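Long-range contacts in 4-hydroxythreonine-4-phosphate dehydrogenase (Legionella pneumophila subsp. pneumophila, PDB 6XMY), which probably catalyses the NAD(P)-dependent oxidation of 4-(phosphooxy)-L-threonine, a step in pyridoxine 5'-phosphate biosynthesis that uses a divalent metal ion: residues L118-V123 with I292-V297; A20-D25 with V297-A302. All coordinates share one frame; numbering follows the deposited sequence.

Interaction 1: residues L118-V123 with I292-V297; sequences LVTAPV and IIRTSV. With NAD (nicotinamide-adenine-dinucleotide), chain B; SO4 (sulfate ion), chain C.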
ATOM      1  N   LEU A 118       1.650   5.754  -8.733  1.00 10.11           N
ATOM      2  CA  LEU A 118       2.718   5.790  -7.744  1.00  9.06           C
ATOM      3  C   LEU A 118       2.814   4.430  -7.067  1.00 10.08           C
ATOM      4  O   LEU A 118       1.796   3.856  -6.666  1.00 11.97           O
ATOM      5  CB  LEU A 118       2.419   6.862  -6.691  1.00 10.61           C
ATOM      6  CG  LEU A 118       3.491   7.085  -5.622  1.00 11.31           C
ATOM      7  CD1 LEU A 118       4.791   7.585  -6.249  1.00 12.52           C
ATOM      8  CD2 LEU A 118       2.989   8.068  -4.588  1.00 13.91           C
ATOM      9  N   VAL A 119       4.029   3.913  -6.950  1.00  8.52           N
ATOM     10  CA  VAL A 119       4.301   2.677  -6.215  1.00  8.20           C
ATOM     11  C   VAL A 119       5.300   3.026  -5.127  1.00  7.46           C
ATOM     12  O   VAL A 119       6.311   3.673  -5.401  1.00  9.61           O
ATOM     13  CB  VAL A 119       4.869   1.584  -7.137  1.00  8.71           C
ATOM     14  CG1 VAL A 119       5.016   0.250  -6.382  1.00 11.58           C
ATOM     15  CG2 VAL A 119       3.994   1.420  -8.385  1.00  9.22           C
ATOM     16  N   THR A 120       5.028   2.598  -3.900  1.00  8.61           N
ATOM     17  CA  THR A 120       5.868   2.961  -2.764  1.00  9.08           C
ATOM     18  C   THR A 120       6.666   1.770  -2.249  1.00  7.29           C
ATOM     19  O   THR A 120       6.093   0.754  -1.830  1.00  9.01           O
ATOM     20  CB  THR A 120       5.054   3.582  -1.631  1.00  8.32           C
ATOM     21  OG1 THR A 120       4.065   2.650  -1.196  1.00  8.98           O
ATOM     22  CG2 THR A 120       4.358   4.837  -2.096  1.00 10.79           C
ATOM     23  N   ALA A 121       7.982   1.930  -2.223  1.00  8.72           N
ATOM     24  CA  ALA A 121       8.853   1.055  -1.466  1.00  8.58           C
ATOM     25  C   ALA A 121       8.686   1.394   0.020  1.00  9.69           C
ATOM     26  O   ALA A 121       8.096   2.416   0.368  1.00 10.04           O
ATOM     27  CB  ALA A 121      10.295   1.233  -1.954  1.00 10.41           C
ATOM     28  N   PRO A 122       9.174   0.551   0.933  1.00  8.13           N
ATOM     29  CA  PRO A 122       8.819   0.749   2.343  1.00  9.79           C
ATOM     30  C   PRO A 122       9.562   1.917   2.978  1.00  9.69           C
ATOM     31  O   PRO A 122      10.688   2.248   2.598  1.00  9.13           O
ATOM     32  CB  PRO A 122       9.221  -0.576   3.002  1.00 12.03           C
ATOM     33  CG  PRO A 122      10.299  -1.128   2.114  1.00 12.63           C
ATOM     34  CD  PRO A 122       9.934  -0.697   0.719  1.00 10.13           C
ATOM     35  N   VAL A 123       8.895   2.555   3.945  1.00  8.59           N
ATOM     36  CA  VAL A 123       9.482   3.610   4.761  1.00  9.36           C
ATOM     37  C   VAL A 123       9.476   3.164   6.217  1.00 10.55           C
ATOM     38  O   VAL A 123       8.685   2.319   6.631  1.00 11.62           O
ATOM     39  CB  VAL A 123       8.763   4.967   4.599  1.00 12.46           C
ATOM     40  CG1 VAL A 123       8.760   5.399   3.142  1.00 11.02           C
ATOM     41  CG2 VAL A 123       7.353   4.889   5.138  1.00 14.09           C
ATOM     42  N   ILE A 292      -5.321   9.535  -7.503  1.00 13.04           N
ATOM     43  CA  ILE A 292      -4.256   8.836  -8.203  1.00 12.21           C
ATOM     44  C   ILE A 292      -4.305   7.364  -7.813  1.00 10.81           C
ATOM     45  O   ILE A 292      -4.914   6.977  -6.812  1.00 11.63           O
ATOM     46  CB  ILE A 292      -2.857   9.412  -7.893  1.00 12.44           C
ATOM     47  CG1 ILE A 292      -2.527   9.241  -6.400  1.00 13.30           C
ATOM     48  CG2 ILE A 292      -2.760  10.880  -8.337  1.00 13.49           C
ATOM     49  CD1 ILE A 292      -1.041   9.358  -6.061  1.00 13.98           C
ATOM     50  N   ILE A 293      -3.641   6.547  -8.626  1.00 11.34           N
ATOM     51  CA  ILE A 293      -3.390   5.151  -8.294  1.00 10.69           C
ATOM     52  C   ILE A 293      -2.143   5.106  -7.426  1.00  9.75           C
ATOM     53  O   ILE A 293      -1.112   5.694  -7.775  1.00 11.00           O
ATOM     54  CB  ILE A 293      -3.167   4.331  -9.572  1.00 11.10           C
ATOM     55  CG1 ILE A 293      -4.410   4.354 -10.461  1.00 11.89           C
ATOM     56  CG2 ILE A 293      -2.716   2.925  -9.226  1.00 12.50           C
ATOM     57  CD1 ILE A 293      -4.103   4.030 -11.900  1.00 13.36           C
ATOM     58  N   ARG A 294      -2.232   4.426  -6.286  1.00  9.19           N
ATOM     59  CA  ARG A 294      -1.062   4.206  -5.445  1.00  9.13           C
ATOM     60  C   ARG A 294      -1.080   2.778  -4.934  1.00  9.23           C
ATOM     61  O   ARG A 294      -2.035   2.370  -4.264  1.00  9.32           O
ATOM     62  CB  ARG A 294      -0.995   5.189  -4.270  1.00  8.90           C
ATOM     63  CG  ARG A 294       0.202   4.931  -3.349  1.00  8.74           C
ATOM     64  CD  ARG A 294      -0.220   4.183  -2.095  1.00  9.70           C
ATOM     65  NE  ARG A 294       0.925   3.711  -1.310  1.00  9.29           N
ATOM     66  CZ  ARG A 294       0.866   3.376  -0.021  1.00  8.19           C
ATOM     67  NH1 ARG A 294      -0.273   3.496   0.648  1.00  9.76           N
ATOM     68  NH2 ARG A 294       1.954   2.944   0.607  1.00  9.12           N
ATOM     69  N   THR A 295      -0.031   2.025  -5.248  1.00  8.36           N
ATOM     70  CA  THR A 295       0.186   0.698  -4.690  1.00  7.50           C
ATOM     71  C   THR A 295       1.476   0.700  -3.884  1.00  8.19           C
ATOM     72  O   THR A 295       2.246   1.669  -3.883  1.00  8.10           O
ATOM     73  CB  THR A 295       0.251  -0.373  -5.785  1.00  8.52           C
ATOM     74  OG1 THR A 295       1.379  -0.117  -6.629  1.00  9.26           O
ATOM     75  CG2 THR A 295      -1.021  -0.369  -6.616  1.00  9.78           C
ATOM     76  N   SER A 296       1.719  -0.426  -3.219  1.00  7.52           N
ATOM     77  CA  SER A 296       2.809  -0.514  -2.264  1.00  9.01           C
ATOM     78  C   SER A 296       3.185  -1.969  -2.049  1.00  8.25           C
ATOM     79  O   SER A 296       2.359  -2.879  -2.200  1.00  8.62           O
ATOM     80  CB  SER A 296       2.385   0.113  -0.939  1.00  9.39           C
ATOM     81  OG  SER A 296       3.436   0.066   0.006  1.00  9.25           O
ATOM     82  N   VAL A 297       4.441  -2.164  -1.633  1.00  8.49           N
ATOM     83  CA  VAL A 297       4.825  -3.443  -1.061  1.00  8.93           C
ATOM     84  C   VAL A 297       3.995  -3.707   0.187  1.00  8.66           C
ATOM     85  O   VAL A 297       3.435  -2.793   0.802  1.00 10.28           O
ATOM     86  CB  VAL A 297       6.320  -3.475  -0.719  1.00  9.72           C
ATOM     87  CG1 VAL A 297       7.158  -3.402  -1.983  1.00 11.11           C
ATOM     88  CG2 VAL A 297       6.669  -2.364   0.272  1.00 12.03           C
TER
HETATM   89  PA  NAD B 401       9.292  -5.696   8.037  1.00 14.49           P
HETATM   90  O1A NAD B 401      10.454  -4.729   7.919  1.00 15.23           O
HETATM   91  O2A NAD B 401       8.493  -6.338   6.922  1.00 18.15           O
HETATM   92  O5B NAD B 401      10.111  -7.002   8.804  1.00 17.16           O
HETATM   93  C5B NAD B 401       9.241  -8.079   9.060  1.00 17.49           C
HETATM   94  C4B NAD B 401       9.935  -9.406   8.704  1.00 16.68           C
HETATM   95  O4B NAD B 401       9.807  -9.619   7.279  1.00 17.99           O
HETATM   96  C3B NAD B 401      11.450  -9.298   9.034  1.00 15.17           C
HETATM   97  O3B NAD B 401      11.828 -10.584   9.493  1.00 20.23           O
HETATM   98  C2B NAD B 401      12.063  -8.922   7.653  1.00 16.43           C
HETATM   99  O2B NAD B 401      13.370  -9.388   7.488  1.00 19.57           O
HETATM  100  C1B NAD B 401      11.115  -9.716   6.700  1.00 17.08           C
HETATM  101  N9A NAD B 401      10.960  -9.085   5.393  1.00 15.96           N
HETATM  102  C8A NAD B 401      10.343  -7.869   5.049  1.00 15.10           C
HETATM  103  N7A NAD B 401      10.373  -7.637   3.748  1.00 13.86           N
HETATM  104  C5A NAD B 401      11.015  -8.738   3.199  1.00 13.23           C
HETATM  105  C6A NAD B 401      11.355  -9.084   1.876  1.00 15.38           C
HETATM  106  N6A NAD B 401      11.018  -8.259   0.850  1.00 14.54           N
HETATM  107  N1A NAD B 401      12.007 -10.257   1.619  1.00 17.43           N
HETATM  108  C2A NAD B 401      12.309 -11.052   2.690  1.00 19.52           C
HETATM  109  N3A NAD B 401      12.056 -10.857   3.998  1.00 18.06           N
HETATM  110  C4A NAD B 401      11.395  -9.668   4.214  1.00 15.38           C
HETATM  111  O3  NAD B 401       8.260  -4.933   9.028  1.00 16.92           O
HETATM  112  PN  NAD B 401       8.425  -4.574  10.562  1.00 15.78           P
HETATM  113  O1N NAD B 401       7.111  -4.667  11.299  1.00 16.22           O
HETATM  114  O2N NAD B 401       9.768  -5.006  11.050  1.00 21.30           O
HETATM  115  O5D NAD B 401       8.597  -2.808  10.539  1.00 17.36           O
HETATM  116  C5D NAD B 401       9.779  -2.335   9.984  1.00 14.22           C
HETATM  117  C4D NAD B 401       9.514  -0.901   9.520  1.00 13.06           C
HETATM  118  O4D NAD B 401       8.808  -0.974   8.255  1.00 10.61           O
HETATM  119  C3D NAD B 401       8.553  -0.169  10.519  1.00 13.41           C
HETATM  120  O3D NAD B 401       8.968   1.167  10.538  1.00 13.05           O
HETATM  121  C2D NAD B 401       7.173  -0.310   9.838  1.00 11.39           C
HETATM  122  O2D NAD B 401       6.280   0.738  10.095  1.00 12.92           O
HETATM  123  C1D NAD B 401       7.657  -0.146   8.370  1.00 10.94           C
HETATM  124  N1N NAD B 401       6.652  -0.678   7.388  1.00 11.63           N
HETATM  125  C2N NAD B 401       6.433   0.102   6.284  1.00 12.22           C
HETATM  126  C3N NAD B 401       5.522  -0.305   5.306  1.00 11.81           C
HETATM  127  C7N NAD B 401       5.375   0.609   4.149  1.00 10.51           C
HETATM  128  O7N NAD B 401       6.063   1.627   4.052  1.00  9.46           O
HETATM  129  N7N NAD B 401       4.458   0.244   3.185  1.00 13.63           N
HETATM  130  C4N NAD B 401       4.825  -1.518   5.457  1.00 12.60           C
HETATM  131  C5N NAD B 401       5.083  -2.301   6.596  1.00 12.38           C
HETATM  132  C6N NAD B 401       6.001  -1.865   7.572  1.00 11.65           C
HETATM  133  S   SO4 C 402       1.102   2.590   4.589  1.00 11.07           S
HETATM  134  O1  SO4 C 402       0.794   2.335   3.184  1.00 12.22           O
HETATM  135  O2  SO4 C 402       2.389   3.272   4.679  1.00 11.77           O
HETATM  136  O3  SO4 C 402       0.073   3.476   5.130  1.00 11.68           O
HETATM  137  O4  SO4 C 402       1.172   1.354   5.387  1.00 14.74           O

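Interaction 2: residues A20-D25 with V297-A302; sequences AGIGPD and VDHGTA. With NAD (nicotinamide-adenine-dinucleotide), chain B.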
ATOM      1  N   ALA A  20      18.035   3.628   3.930  1.00  8.95           N
ATOM      2  CA  ALA A  20      18.866   2.648   4.621  1.00 11.26           C
ATOM      3  C   ALA A  20      18.272   1.247   4.577  1.00 10.44           C
ATOM      4  O   ALA A  20      18.959   0.291   4.959  1.00 10.59           O
ATOM      5  CB  ALA A  20      19.070   3.065   6.082  1.00 11.23           C
ATOM      6  N   GLY A  21      17.023   1.112   4.144  1.00 10.32           N
ATOM      7  CA  GLY A  21      16.344  -0.160   4.068  1.00  9.54           C
ATOM      8  C   GLY A  21      16.407  -0.771   2.683  1.00  9.07           C
ATOM      9  O   GLY A  21      17.202  -0.367   1.827  1.00 10.63           O
ATOM     10  N   ILE A  22      15.530  -1.753   2.448  1.00  9.53           N
ATOM     11  CA  ILE A  22      15.584  -2.513   1.201  1.00  9.75           C
ATOM     12  C   ILE A  22      14.875  -1.829   0.039  1.00  9.54           C
ATOM     13  O   ILE A  22      14.915  -2.353  -1.082  1.00 10.35           O
ATOM     14  CB  ILE A  22      15.057  -3.959   1.343  1.00 10.39           C
ATOM     15  CG1 ILE A  22      13.609  -3.977   1.860  1.00 11.94           C
ATOM     16  CG2 ILE A  22      16.015  -4.793   2.193  1.00 12.90           C
ATOM     17  CD1 ILE A  22      12.956  -5.353   1.762  1.00 13.78           C
ATOM     18  N   GLY A  23      14.218  -0.692   0.265  1.00  9.33           N
ATOM     19  CA  GLY A  23      13.540   0.021  -0.801  1.00 10.43           C
ATOM     20  C   GLY A  23      14.422   0.259  -2.018  1.00  8.87           C
ATOM     21  O   GLY A  23      14.046  -0.074  -3.150  1.00  9.07           O
ATOM     22  N   PRO A  24      15.606   0.859  -1.821  1.00  9.04           N
ATOM     23  CA  PRO A  24      16.523   1.017  -2.964  1.00  9.34           C
ATOM     24  C   PRO A  24      16.854  -0.306  -3.634  1.00  9.95           C
ATOM     25  O   PRO A  24      16.818  -0.391  -4.869  1.00  9.09           O
ATOM     26  CB  PRO A  24      17.751   1.687  -2.329  1.00  9.91           C
ATOM     27  CG  PRO A  24      17.175   2.482  -1.190  1.00  9.12           C
ATOM     28  CD  PRO A  24      16.082   1.592  -0.629  1.00  8.36           C
ATOM     29  N   ASP A  25      17.136  -1.351  -2.840  1.00  9.70           N
ATOM     30  CA  ASP A  25      17.440  -2.664  -3.405  1.00 10.29           C
ATOM     31  C   ASP A  25      16.305  -3.142  -4.297  1.00  9.57           C
ATOM     32  O   ASP A  25      16.544  -3.701  -5.374  1.00 10.97           O
ATOM     33  CB  ASP A  25      17.648  -3.698  -2.289  1.00 10.61           C
ATOM     34  CG  ASP A  25      18.679  -3.280  -1.256  1.00 12.32           C
ATOM     35  OD1 ASP A  25      18.689  -2.111  -0.833  1.00 13.99           O
ATOM     36  OD2 ASP A  25      19.461  -4.152  -0.814  1.00 12.47           O
ATOM     37  N   VAL A 297       4.441  -2.164  -1.633  1.00  8.49           N
ATOM     38  CA  VAL A 297       4.825  -3.443  -1.061  1.00  8.93           C
ATOM     39  C   VAL A 297       3.995  -3.707   0.187  1.00  8.66           C
ATOM     40  O   VAL A 297       3.435  -2.793   0.802  1.00 10.28           O
ATOM     41  CB  VAL A 297       6.320  -3.475  -0.719  1.00  9.72           C
ATOM     42  CG1 VAL A 297       7.158  -3.402  -1.983  1.00 11.11           C
ATOM     43  CG2 VAL A 297       6.669  -2.364   0.272  1.00 12.03           C
ATOM     44  N   ASP A 298       3.922  -4.984   0.568  1.00 10.02           N
ATOM     45  CA  ASP A 298       3.203  -5.414   1.763  1.00  9.76           C
ATOM     46  C   ASP A 298       4.147  -5.714   2.920  1.00 10.09           C
ATOM     47  O   ASP A 298       3.831  -6.530   3.793  1.00 13.08           O
ATOM     48  CB  ASP A 298       2.319  -6.626   1.470  1.00 13.19           C
ATOM     49  CG  ASP A 298       3.114  -7.901   1.339  1.00 18.19           C
ATOM     50  OD1 ASP A 298       4.315  -7.829   1.007  1.00 16.91           O
ATOM     51  OD2 ASP A 298       2.545  -8.985   1.599  1.00 24.09           O
ATOM     52  N   HIS A 299       5.309  -5.075   2.943  1.00  9.52           N
ATOM     53  CA  HIS A 299       6.316  -5.359   3.947  1.00  9.87           C
ATOM     54  C   HIS A 299       7.040  -4.070   4.284  1.00  9.93           C
ATOM     55  O   HIS A 299       6.856  -3.037   3.634  1.00 10.25           O
ATOM     56  CB  HIS A 299       7.295  -6.432   3.468  1.00 10.93           C
ATOM     57  CG  HIS A 299       8.040  -6.052   2.225  1.00  8.55           C
ATOM     58  ND1 HIS A 299       9.033  -5.096   2.219  1.00  9.91           N
ATOM     59  CD2 HIS A 299       7.944  -6.505   0.950  1.00 10.19           C
ATOM     60  CE1 HIS A 299       9.514  -4.971   0.995  1.00 10.65           C
ATOM     61  NE2 HIS A 299       8.871  -5.814   0.204  1.00 10.57           N
ATOM     62  N   GLY A 300       7.891  -4.150   5.295  1.00 10.00           N
ATOM     63  CA  GLY A 300       8.617  -3.010   5.800  1.00 10.71           C
ATOM     64  C   GLY A 300      10.029  -2.912   5.270  1.00 10.52           C
ATOM     65  O   GLY A 300      10.392  -3.519   4.252  1.00 10.23           O
ATOM     66  N   THR A 301      10.846  -2.147   5.999  1.00 10.60           N
ATOM     67  CA  THR A 301      12.154  -1.722   5.532  1.00  9.48           C
ATOM     68  C   THR A 301      13.205  -2.816   5.599  1.00 10.08           C
ATOM     69  O   THR A 301      14.233  -2.696   4.933  1.00 10.38           O
ATOM     70  CB  THR A 301      12.617  -0.498   6.332  1.00 11.16           C
ATOM     71  OG1 THR A 301      12.411  -0.720   7.738  1.00 11.92           O
ATOM     72  CG2 THR A 301      11.834   0.724   5.915  1.00 10.92           C
ATOM     73  N   ALA A 302      12.998  -3.849   6.413  1.00 10.77           N
ATOM     74  CA  ALA A 302      13.941  -4.964   6.532  1.00 11.19           C
ATOM     75  C   ALA A 302      15.399  -4.480   6.562  1.00 11.32           C
ATOM     76  O   ALA A 302      16.238  -4.897   5.766  1.00 13.45           O
ATOM     77  CB  ALA A 302      13.705  -6.002   5.433  1.00 11.92           C
TER
HETATM   78  PA  NAD B 401       9.292  -5.696   8.037  1.00 14.49           P
HETATM   79  O1A NAD B 401      10.454  -4.729   7.919  1.00 15.23           O
HETATM   80  O2A NAD B 401       8.493  -6.338   6.922  1.00 18.15           O
HETATM   81  O5B NAD B 401      10.111  -7.002   8.804  1.00 17.16           O
HETATM   82  C5B NAD B 401       9.241  -8.079   9.060  1.00 17.49           C
HETATM   83  C4B NAD B 401       9.935  -9.406   8.704  1.00 16.68           C
HETATM   84  O4B NAD B 401       9.807  -9.619   7.279  1.00 17.99           O
HETATM   85  C3B NAD B 401      11.450  -9.298   9.034  1.00 15.17           C
HETATM   86  O3B NAD B 401      11.828 -10.584   9.493  1.00 20.23           O
HETATM   87  C2B NAD B 401      12.063  -8.922   7.653  1.00 16.43           C
HETATM   88  O2B NAD B 401      13.370  -9.388   7.488  1.00 19.57           O
HETATM   89  C1B NAD B 401      11.115  -9.716   6.700  1.00 17.08           C
HETATM   90  N9A NAD B 401      10.960  -9.085   5.393  1.00 15.96           N
HETATM   91  C8A NAD B 401      10.343  -7.869   5.049  1.00 15.10           C
HETATM   92  N7A NAD B 401      10.373  -7.637   3.748  1.00 13.86           N
HETATM   93  C5A NAD B 401      11.015  -8.738   3.199  1.00 13.23           C
HETATM   94  C6A NAD B 401      11.355  -9.084   1.876  1.00 15.38           C
HETATM   95  N6A NAD B 401      11.018  -8.259   0.850  1.00 14.54           N
HETATM   96  N1A NAD B 401      12.007 -10.257   1.619  1.00 17.43           N
HETATM   97  C2A NAD B 401      12.309 -11.052   2.690  1.00 19.52           C
HETATM   98  N3A NAD B 401      12.056 -10.857   3.998  1.00 18.06           N
HETATM   99  C4A NAD B 401      11.395  -9.668   4.214  1.00 15.38           C
HETATM  100  O3  NAD B 401       8.260  -4.933   9.028  1.00 16.92           O
HETATM  101  PN  NAD B 401       8.425  -4.574  10.562  1.00 15.78           P
HETATM  102  O1N NAD B 401       7.111  -4.667  11.299  1.00 16.22           O
HETATM  103  O2N NAD B 401       9.768  -5.006  11.050  1.00 21.30           O
HETATM  104  O5D NAD B 401       8.597  -2.808  10.539  1.00 17.36           O
HETATM  105  C5D NAD B 401       9.779  -2.335   9.984  1.00 14.22           C
HETATM  106  C4D NAD B 401       9.514  -0.901   9.520  1.00 13.06           C
HETATM  107  O4D NAD B 401       8.808  -0.974   8.255  1.00 10.61           O
HETATM  108  C3D NAD B 401       8.553  -0.169  10.519  1.00 13.41           C
HETATM  109  O3D NAD B 401       8.968   1.167  10.538  1.00 13.05           O
HETATM  110  C2D NAD B 401       7.173  -0.310   9.838  1.00 11.39           C
HETATM  111  O2D NAD B 401       6.280   0.738  10.095  1.00 12.92           O
HETATM  112  C1D NAD B 401       7.657  -0.146   8.370  1.00 10.94           C
HETATM  113  N1N NAD B 401       6.652  -0.678   7.388  1.00 11.63           N
HETATM  114  C2N NAD B 401       6.433   0.102   6.284  1.00 12.22           C
HETATM  115  C3N NAD B 401       5.522  -0.305   5.306  1.00 11.81           C
HETATM  116  C7N NAD B 401       5.375   0.609   4.149  1.00 10.51           C
HETATM  117  O7N NAD B 401       6.063   1.627   4.052  1.00  9.46           O
HETATM  118  N7N NAD B 401       4.458   0.244   3.185  1.00 13.63           N
HETATM  119  C4N NAD B 401       4.825  -1.518   5.457  1.00 12.60           C
HETATM  120  C5N NAD B 401       5.083  -2.301   6.596  1.00 12.38           C
HETATM  121  C6N NAD B 401       6.001  -1.865   7.572  1.00 11.65           C

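Interaction 1: residues L118-V123 with I292-V297
The hydroxyl oxygen of Thr120 accepts a hydrogen bond from Arg294, NH2 to OG1 at 2.8 Å, and draws a second, weak one from NE of the same guanidinium. The bond lies on one face of two neighbouring parallel strands, 117-120 and 294-297, in the middle of the PdxA fold. Their backbone ladder runs from Leu118 N to Ile293 O through Thr295 N to Leu118 O and Thr120 N to Thr295 O, then fades to a weak bond from Val297 N to Thr120 O at 3.4 Å. Thr120 carries OG1 between its backbone N and carbonyl carbon (chi1 59°), which sets the oxygen at the guanidinium edge, in its plane. The Arg294 chain, bent at chi2 (-101°), crosses the threonine at about a right angle. Its NH1 and NH2 both hold O1 of a sulfate, and NH1 reaches Thr287. Thr139, His138 and Asn285 bind the same sulfate; like Arg294 they are predicted substrate-binding residues, and the ion, probably from the crystallisation liquor, may mark where a substrate phosphate sits. Val119 and Thr295 occupy the other face, where Thr295 OG1 bonds to Ala319 O of helix 314-328. Just after strand 117-120, Pro122 CD packs on Val297 CG2 at 3.7 Å. NAD N7N gives a weak bond to Ser296 OG, itself a donor to Val297 O, and Val123 N donates to the carboxamide oxygen, NAD O7N, over 3.0 Å.

Interaction 2: residues A20-D25 with V297-A302
Ile22 and His299 meet tip to tip, the CD1 methyl of the isoleucine lying 3.5 Å from CE1 of the imidazole and approaching the ring obliquely. The extended outer arm (chi2 169°) takes that methyl into a corner also lined by Ala302 CB, 3.8 Å from CD1, and by the adenine amino group of NAD. Each face of the imidazole is covered: Val297 CB lies over one, offset toward the rim, and the edge of the adenine over the opposite one, with NAD N6A 3.3 Å from His299 NE2. What fixes the ring's rotation is a bond from His299 ND1 to Gly300 O of 2.9 Å, nearly in the ring plane and directed at a lone pair of the carbonyl. CG stands between the backbone N and the carbonyl carbon (chi1 60°), which brings ND1 to the carbonyl of the next residue. Alongside, Ile22 N donates to Thr301 O at 3.0 Å, and Gly21 CA lies 3.4 Å from Thr301 O. The 297-302 loop then turns its amides to the cofactor: Gly300 N grips NAD O2A at 2.8 Å, Ala302 N binds NAD O1A on the same phosphate, and Thr301 N reaches O4D of the nicotinamide ribose. Backbone N-H groups bound to the phosphate oxygens, with a histidine and an isoleucine beside the adenine, form the part of the NAD-binding site that holds the adenine and its adjoining phosphate.

In the fold
From the N terminus, the chain leaves strand 12-15 and reaches 20-25, at the start of helix 23-29, whose partner lies some 270 residues further on. Interaction 2 therefore closes the larger loop, and interaction 1, between 118-123 and 292-297, is nested inside it. Val297 is shared by the two contacts, where strand 294-297 gives way to the cofactor-binding loop. The two contacts touch: Pro122 packs against His299 and Gly300, and Val123 against Thr301. Interaction 1 ties neighbouring strands in the middle of the fold, whereas interaction 2 joins the loop beyond them to the N-terminal region. NAD spans both, with its nicotinamide carboxamide at interaction 1, and its adenine, a phosphate and the nicotinamide ribose at interaction 2.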